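Local coordinates for protein diaminopimelate decarboxylase (Phaeodactylum tricornutum, PDB 7JPJ) that probably decarboxylates diaminopimelate to lysine as a pyridoxal 5'-phosphate-dependent enzyme of lysine biosynthesis, and works as an obligate dimer, at residues Q296-T301 and T308-D313; E348-V353 and Q376-A381. All coordinates share one frame; numbering follows the deposited sequence.

Contact 1 of 2, residues Q296-T301 and T308-D313; sequences QDKVHT and TFLKLD
Gln296 puts CG between its backbone N and carbonyl carbon (chi1 51°), against Lys311 O and Leu312 O, and the bend at chi2 turns CD toward Leu312 O, while an extended chi2 in Lys311 (167°) lays CD beside Asp297 CB. The two strands form an antiparallel beta hairpin with a classic beta bulge, in which Gln296 and Asp297 both face Lys311. Lys311 O therefore accepts from two amides, Gln296 N at 3.0 Å and Asp297 N at 3.3 Å. Beyond it, Gln296 NE2 reaches Leu312 O at 3.0 Å; the oxygen lies close to the Gln296 amide plane, but the donor stands 52° above the plane of that carbonyl. NE2 also bonds to Gln104 O of the second subunit, and an alanine at Gln296 would probably leave both carbonyls without this donor and open a gap beside Asp313, against which CG packs. On the face that also carries Val299 and Phe309, Asp297 and Lys311 run side by side. Their charges meet in a long salt bridge, Asp297 OD2 to Lys311 NZ at 4.0 Å, and a water takes a bond from NZ and gives one to OD2. Ser124 and Gln104 of the second subunit also bind OD2 and NZ respectively, which ties the hairpin into the dimer interface. Val299 CG2 lies against Phe309 CB at 3.6 Å, and Thr301 OG1, hydrogen-bonded to His307 N and to Pro170 O of the second subunit, sits at the phenylalanine ring edge, in plane. The other face carries Lys298, whose extended chain passes Leu310 CD2 and Thr308 CG2 on its way to Glu348. Farther on, His300 ND1 is hydrogen-bonded to Thr308 OG1 at 3.1 Å, at the ring edge.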
loop_
_atom_site.group_PDB
_atom_site.type_symbol
_atom_site.label_atom_id
_atom_site.label_comp_id
_atom_site.label_asym_id
_atom_site.label_seq_id
_atom_site.Cartn_x
_atom_site.Cartn_y
_atom_site.Cartn_z
ATOM N N GLN A 296 20.694 -4.416 7.596
ATOM C CA GLN A 296 21.563 -4.963 6.563
ATOM C C GLN A 296 22.580 -3.960 6.036
ATOM O O GLN A 296 23.504 -4.362 5.320
ATOM C CB GLN A 296 20.725 -5.501 5.396
ATOM C CG GLN A 296 19.705 -4.517 4.853
ATOM C CD GLN A 296 20.091 -3.956 3.497
ATOM O OE1 GLN A 296 21.152 -4.271 2.959
ATOM N NE2 GLN A 296 19.229 -3.115 2.940
ATOM N N ASP A 297 22.445 -2.678 6.372
ATOM C CA ASP A 297 23.398 -1.671 5.923
ATOM C C ASP A 297 23.252 -0.420 6.779
ATOM O O ASP A 297 22.188 -0.160 7.345
ATOM C CB ASP A 297 23.200 -1.326 4.443
ATOM C CG ASP A 297 24.453 -0.758 3.802
ATOM O OD1 ASP A 297 25.441 -0.504 4.522
ATOM O OD2 ASP A 297 24.449 -0.566 2.572
ATOM N N LYS A 298 24.336 0.350 6.858
ATOM C CA LYS A 298 24.381 1.581 7.640
ATOM C C LYS A 298 25.244 2.592 6.899
ATOM O O LYS A 298 26.438 2.357 6.698
ATOM C CB LYS A 298 24.933 1.314 9.044
ATOM C CG LYS A 298 24.904 2.509 9.979
ATOM C CD LYS A 298 25.509 2.157 11.331
ATOM C CE LYS A 298 25.518 3.357 12.266
ATOM N NZ LYS A 298 26.078 3.024 13.608
ATOM N N VAL A 299 24.644 3.712 6.489
ATOM C CA VAL A 299 25.319 4.709 5.668
ATOM C C VAL A 299 25.203 6.077 6.330
ATOM O O VAL A 299 24.369 6.300 7.210
ATOM C CB VAL A 299 24.752 4.754 4.233
ATOM C CG1 VAL A 299 24.814 3.376 3.598
ATOM C CG2 VAL A 299 23.327 5.271 4.245
ATOM N N HIS A 300 26.055 7.002 5.891
ATOM C CA HIS A 300 26.121 8.331 6.479
ATOM C C HIS A 300 26.168 9.401 5.396
ATOM O O HIS A 300 26.607 9.155 4.269
ATOM C CB HIS A 300 27.354 8.491 7.389
ATOM C CG HIS A 300 27.610 7.317 8.281
ATOM N ND1 HIS A 300 27.047 7.196 9.535
ATOM C CD2 HIS A 300 28.376 6.214 8.106
ATOM C CE1 HIS A 300 27.453 6.069 10.092
ATOM N NE2 HIS A 300 28.260 5.453 9.246
ATOM N N THR A 301 25.703 10.594 5.759
ATOM C CA THR A 301 25.917 11.810 4.992
ATOM C C THR A 301 26.601 12.831 5.892
ATOM O O THR A 301 26.599 12.701 7.119
ATOM C CB THR A 301 24.600 12.386 4.445
ATOM O OG1 THR A 301 23.598 12.353 5.467
ATOM C CG2 THR A 301 24.118 11.582 3.251
ATOM N N THR A 308 22.499 9.797 9.887
ATOM C CA THR A 308 22.957 8.417 9.855
ATOM C C THR A 308 21.754 7.535 9.559
ATOM O O THR A 308 20.731 7.629 10.242
ATOM C CB THR A 308 23.613 8.016 11.178
ATOM O OG1 THR A 308 24.915 8.606 11.262
ATOM C CG2 THR A 308 23.742 6.502 11.277
ATOM N N PHE A 309 21.871 6.701 8.530
ATOM C CA PHE A 309 20.756 5.910 8.027
ATOM C C PHE A 309 20.957 4.439 8.365
ATOM O O PHE A 309 22.017 3.871 8.082
ATOM C CB PHE A 309 20.605 6.074 6.513
ATOM C CG PHE A 309 20.286 7.476 6.077
ATOM C CD1 PHE A 309 21.292 8.410 5.903
ATOM C CD2 PHE A 309 18.977 7.857 5.829
ATOM C CE1 PHE A 309 20.996 9.698 5.496
ATOM C CE2 PHE A 309 18.679 9.143 5.422
ATOM C CZ PHE A 309 19.687 10.064 5.256
ATOM N N LEU A 310 19.934 3.829 8.962
ATOM C CA LEU A 310 19.869 2.387 9.147
ATOM C C LEU A 310 18.960 1.806 8.071
ATOM O O LEU A 310 17.768 2.130 8.020
ATOM C CB LEU A 310 19.341 2.031 10.535
ATOM C CG LEU A 310 20.198 2.358 11.759
ATOM C CD1 LEU A 310 19.573 1.739 12.991
ATOM C CD2 LEU A 310 21.622 1.867 11.578
ATOM N N LYS A 311 19.518 0.956 7.215
ATOM C CA LYS A 311 18.776 0.334 6.126
ATOM C C LYS A 311 18.412 -1.090 6.525
ATOM O O LYS A 311 19.292 -1.895 6.845
ATOM C CB LYS A 311 19.593 0.340 4.834
ATOM C CG LYS A 311 20.264 1.673 4.527
ATOM C CD LYS A 311 21.302 1.538 3.425
ATOM C CE LYS A 311 20.821 2.154 2.127
ATOM N NZ LYS A 311 21.829 2.006 1.038
ATOM N N LEU A 312 17.119 -1.396 6.500
ATOM C CA LEU A 312 16.621 -2.709 6.878
ATOM C C LEU A 312 16.465 -3.604 5.651
ATOM O O LEU A 312 16.654 -3.179 4.509
ATOM C CB LEU A 312 15.279 -2.588 7.600
ATOM C CG LEU A 312 15.128 -1.539 8.701
ATOM C CD1 LEU A 312 13.666 -1.423 9.093
ATOM C CD2 LEU A 312 15.983 -1.894 9.907
ATOM N N ASP A 313 16.113 -4.866 5.903
ATOM C CA ASP A 313 15.682 -5.781 4.852
ATOM C C ASP A 313 14.162 -5.863 4.765
ATOM O O ASP A 313 13.612 -6.891 4.356
ATOM C CB ASP A 313 16.293 -7.171 5.052
ATOM C CG ASP A 313 15.874 -7.826 6.362
ATOM O OD1 ASP A 313 15.229 -7.164 7.202
ATOM O OD2 ASP A 313 16.204 -9.018 6.549
HETATM O O HOH W 1 22.370 -0.490 0.721
#

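Contact 2 of 2, residues E348-V353 and Q376-A381; sequences ESVVVV and QELRAA
Val350 and Leu378 set their side chains at about a right angle, CG2 of the valine meeting CD1 of the leucine at 3.7 Å. Leu378 CD1 also comes within 4.4 Å of Val352 CG2, a looser touch. Ile333 of strand 331-334 packs on Leu378 too, and Leu310 touches Val350, forming an apolar patch on a face that also carries Glu348 and Gln376. On the other face Ser349 and Glu377 stand as a non-hydrogen-bonded pair, with Ser349 OG beside Glu377 CG at 4.1 Å. The backbones form an antiparallel pairing of strands 347-353 and 373-379, within the mixed beta sheet that also contains the hairpin of strands 289-300 and 308-312. Glu348 and Leu378 exchange two bonds: Glu348 N, 2.9 Å from Leu378 O, lies nearly on the line of that carbonyl, whereas Leu378 N approaches Glu348 O from 43° above its plane. Val350 and Gln376 also exchange two bonds, Gln376 N to Val350 O at 3.3 Å and a weak one from Val350 N to Gln376 O. Beyond the last bridge, at Leu378, two waters link Glu348 to residues 379-381. One water donates to both Glu348 O and Arg379 O; another gives a hydrogen to Glu348 OE1 and accepts one from Ala381 N, at 2.8 Å each. Glu348 OE1 is thus shared between that water and the ammonium of Lys298, its salt-bridge partner.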
loop_
_atom_site.group_PDB
_atom_site.type_symbol
_atom_site.label_atom_id
_atom_site.label_comp_id
_atom_site.label_asym_id
_atom_site.label_seq_id
_atom_site.Cartn_x
_atom_site.Cartn_y
_atom_site.Cartn_z
ATOM N N GLU A 348 22.538 6.053 19.745
ATOM C CA GLU A 348 22.840 6.828 18.548
ATOM C C GLU A 348 21.532 7.258 17.900
ATOM O O GLU A 348 20.613 6.445 17.764
ATOM C CB GLU A 348 23.687 6.015 17.561
ATOM C CG GLU A 348 24.416 6.855 16.518
ATOM C CD GLU A 348 25.105 6.009 15.460
ATOM O OE1 GLU A 348 24.834 4.789 15.400
ATOM O OE2 GLU A 348 25.914 6.563 14.685
ATOM N N SER A 349 21.449 8.531 17.514
ATOM C CA SER A 349 20.305 9.031 16.760
ATOM C C SER A 349 20.465 8.688 15.285
ATOM O O SER A 349 21.484 9.017 14.669
ATOM C CB SER A 349 20.162 10.541 16.931
ATOM O OG SER A 349 19.686 10.867 18.219
ATOM N N VAL A 350 19.454 8.032 14.715
ATOM C CA VAL A 350 19.512 7.538 13.346
ATOM C C VAL A 350 18.171 7.775 12.661
ATOM O O VAL A 350 17.167 8.110 13.293
ATOM C CB VAL A 350 19.874 6.037 13.279
ATOM C CG1 VAL A 350 21.230 5.773 13.929
ATOM C CG2 VAL A 350 18.779 5.197 13.922
ATOM N N VAL A 351 18.182 7.600 11.343
ATOM C CA VAL A 351 16.984 7.522 10.518
ATOM C C VAL A 351 16.902 6.104 9.976
ATOM O O VAL A 351 17.920 5.530 9.572
ATOM C CB VAL A 351 17.017 8.553 9.371
ATOM C CG1 VAL A 351 15.878 8.316 8.397
ATOM C CG2 VAL A 351 16.964 9.964 9.922
ATOM N N VAL A 352 15.702 5.530 9.985
ATOM C CA VAL A 352 15.482 4.152 9.555
ATOM C C VAL A 352 14.783 4.174 8.202
ATOM O O VAL A 352 13.714 4.780 8.057
ATOM C CB VAL A 352 14.665 3.361 10.588
ATOM C CG1 VAL A 352 14.567 1.899 10.178
ATOM C CG2 VAL A 352 15.297 3.491 11.966
ATOM N N VAL A 353 15.382 3.510 7.213
ATOM C CA VAL A 353 14.828 3.455 5.868
ATOM C C VAL A 353 14.576 2.002 5.487
ATOM O O VAL A 353 15.159 1.068 6.046
ATOM C CB VAL A 353 15.741 4.132 4.824
ATOM C CG1 VAL A 353 15.985 5.591 5.189
ATOM C CG2 VAL A 353 17.050 3.373 4.686
ATOM N N GLN A 376 15.147 8.928 15.726
ATOM C CA GLN A 376 14.853 8.337 17.023
ATOM C C GLN A 376 16.154 7.940 17.709
ATOM O O GLN A 376 17.075 7.428 17.065
ATOM C CB GLN A 376 13.938 7.114 16.883
ATOM C CG GLN A 376 12.614 7.397 16.185
ATOM C CD GLN A 376 11.593 6.286 16.384
ATOM O OE1 GLN A 376 11.746 5.432 17.260
ATOM N NE2 GLN A 376 10.543 6.291 15.567
ATOM N N GLU A 377 16.234 8.190 19.013
ATOM C CA GLU A 377 17.380 7.753 19.802
ATOM C C GLU A 377 17.199 6.275 20.124
ATOM O O GLU A 377 16.292 5.904 20.876
ATOM C CB GLU A 377 17.513 8.589 21.072
ATOM C CG GLU A 377 18.941 8.724 21.595
ATOM C CD GLU A 377 19.013 9.477 22.919
ATOM O OE1 GLU A 377 19.721 9.017 23.845
ATOM O OE2 GLU A 377 18.352 10.531 23.032
ATOM N N LEU A 378 18.041 5.428 19.539
ATOM C CA LEU A 378 17.980 3.988 19.742
ATOM C C LEU A 378 19.347 3.477 20.179
ATOM O O LEU A 378 20.318 4.232 20.272
ATOM C CB LEU A 378 17.511 3.260 18.476
ATOM C CG LEU A 378 16.400 3.930 17.673
ATOM C CD1 LEU A 378 16.462 3.504 16.216
ATOM C CD2 LEU A 378 15.048 3.599 18.276
ATOM N N ARG A 379 19.409 2.177 20.463
ATOM C CA ARG A 379 20.683 1.541 20.755
ATOM C C ARG A 379 21.576 1.586 19.524
ATOM O O ARG A 379 21.117 1.371 18.399
ATOM C CB ARG A 379 20.462 0.092 21.199
ATOM C CG ARG A 379 21.734 -0.741 21.306
ATOM C CD ARG A 379 21.422 -2.198 21.619
ATOM N NE ARG A 379 22.610 -3.048 21.571
ATOM C CZ ARG A 379 23.032 -3.680 20.478
ATOM N NH1 ARG A 379 22.366 -3.554 19.340
ATOM N NH2 ARG A 379 24.122 -4.435 20.520
ATOM N N ALA A 380 22.850 1.898 19.737
ATOM C CA ALA A 380 23.824 1.861 18.655
ATOM C C ALA A 380 23.779 0.508 17.967
ATOM O O ALA A 380 23.915 -0.535 18.613
ATOM C CB ALA A 380 25.224 2.142 19.196
ATOM N N ALA A 381 23.565 0.525 16.657
ATOM C CA ALA A 381 23.330 -0.688 15.890
ATOM C C ALA A 381 24.506 -0.956 14.965
ATOM O O ALA A 381 24.922 -0.073 14.207
ATOM C CB ALA A 381 22.036 -0.583 15.081
HETATM O O HOH W 2 22.748 2.875 15.383
HETATM O O HOH W 3 20.981 3.701 16.903
#

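In the fold
Contacts 1 and 2 follow in series along the chain, the hairpin 296-301/308-313 closing before strand 347-353 pairs with 373-379. Their centres are about 10 Å apart in one mixed sheet, where strands 308-312 and 347-353 are parallel neighbours. The join is made by Leu310 N to Val351 O at 2.7 Å and Thr308 O to Val351 N at 2.8 Å, both probable hydrogen bonds. The sheet belongs to the beta domain beside the TIM-barrel pyridoxal-binding domain. Contact 1 meets the second subunit through several residues, and its Lys311 side chain is about 9 Å from that of Cys357, the predicted proton donor; in contact 2 one residue, Val353, comes within that subunit's reach.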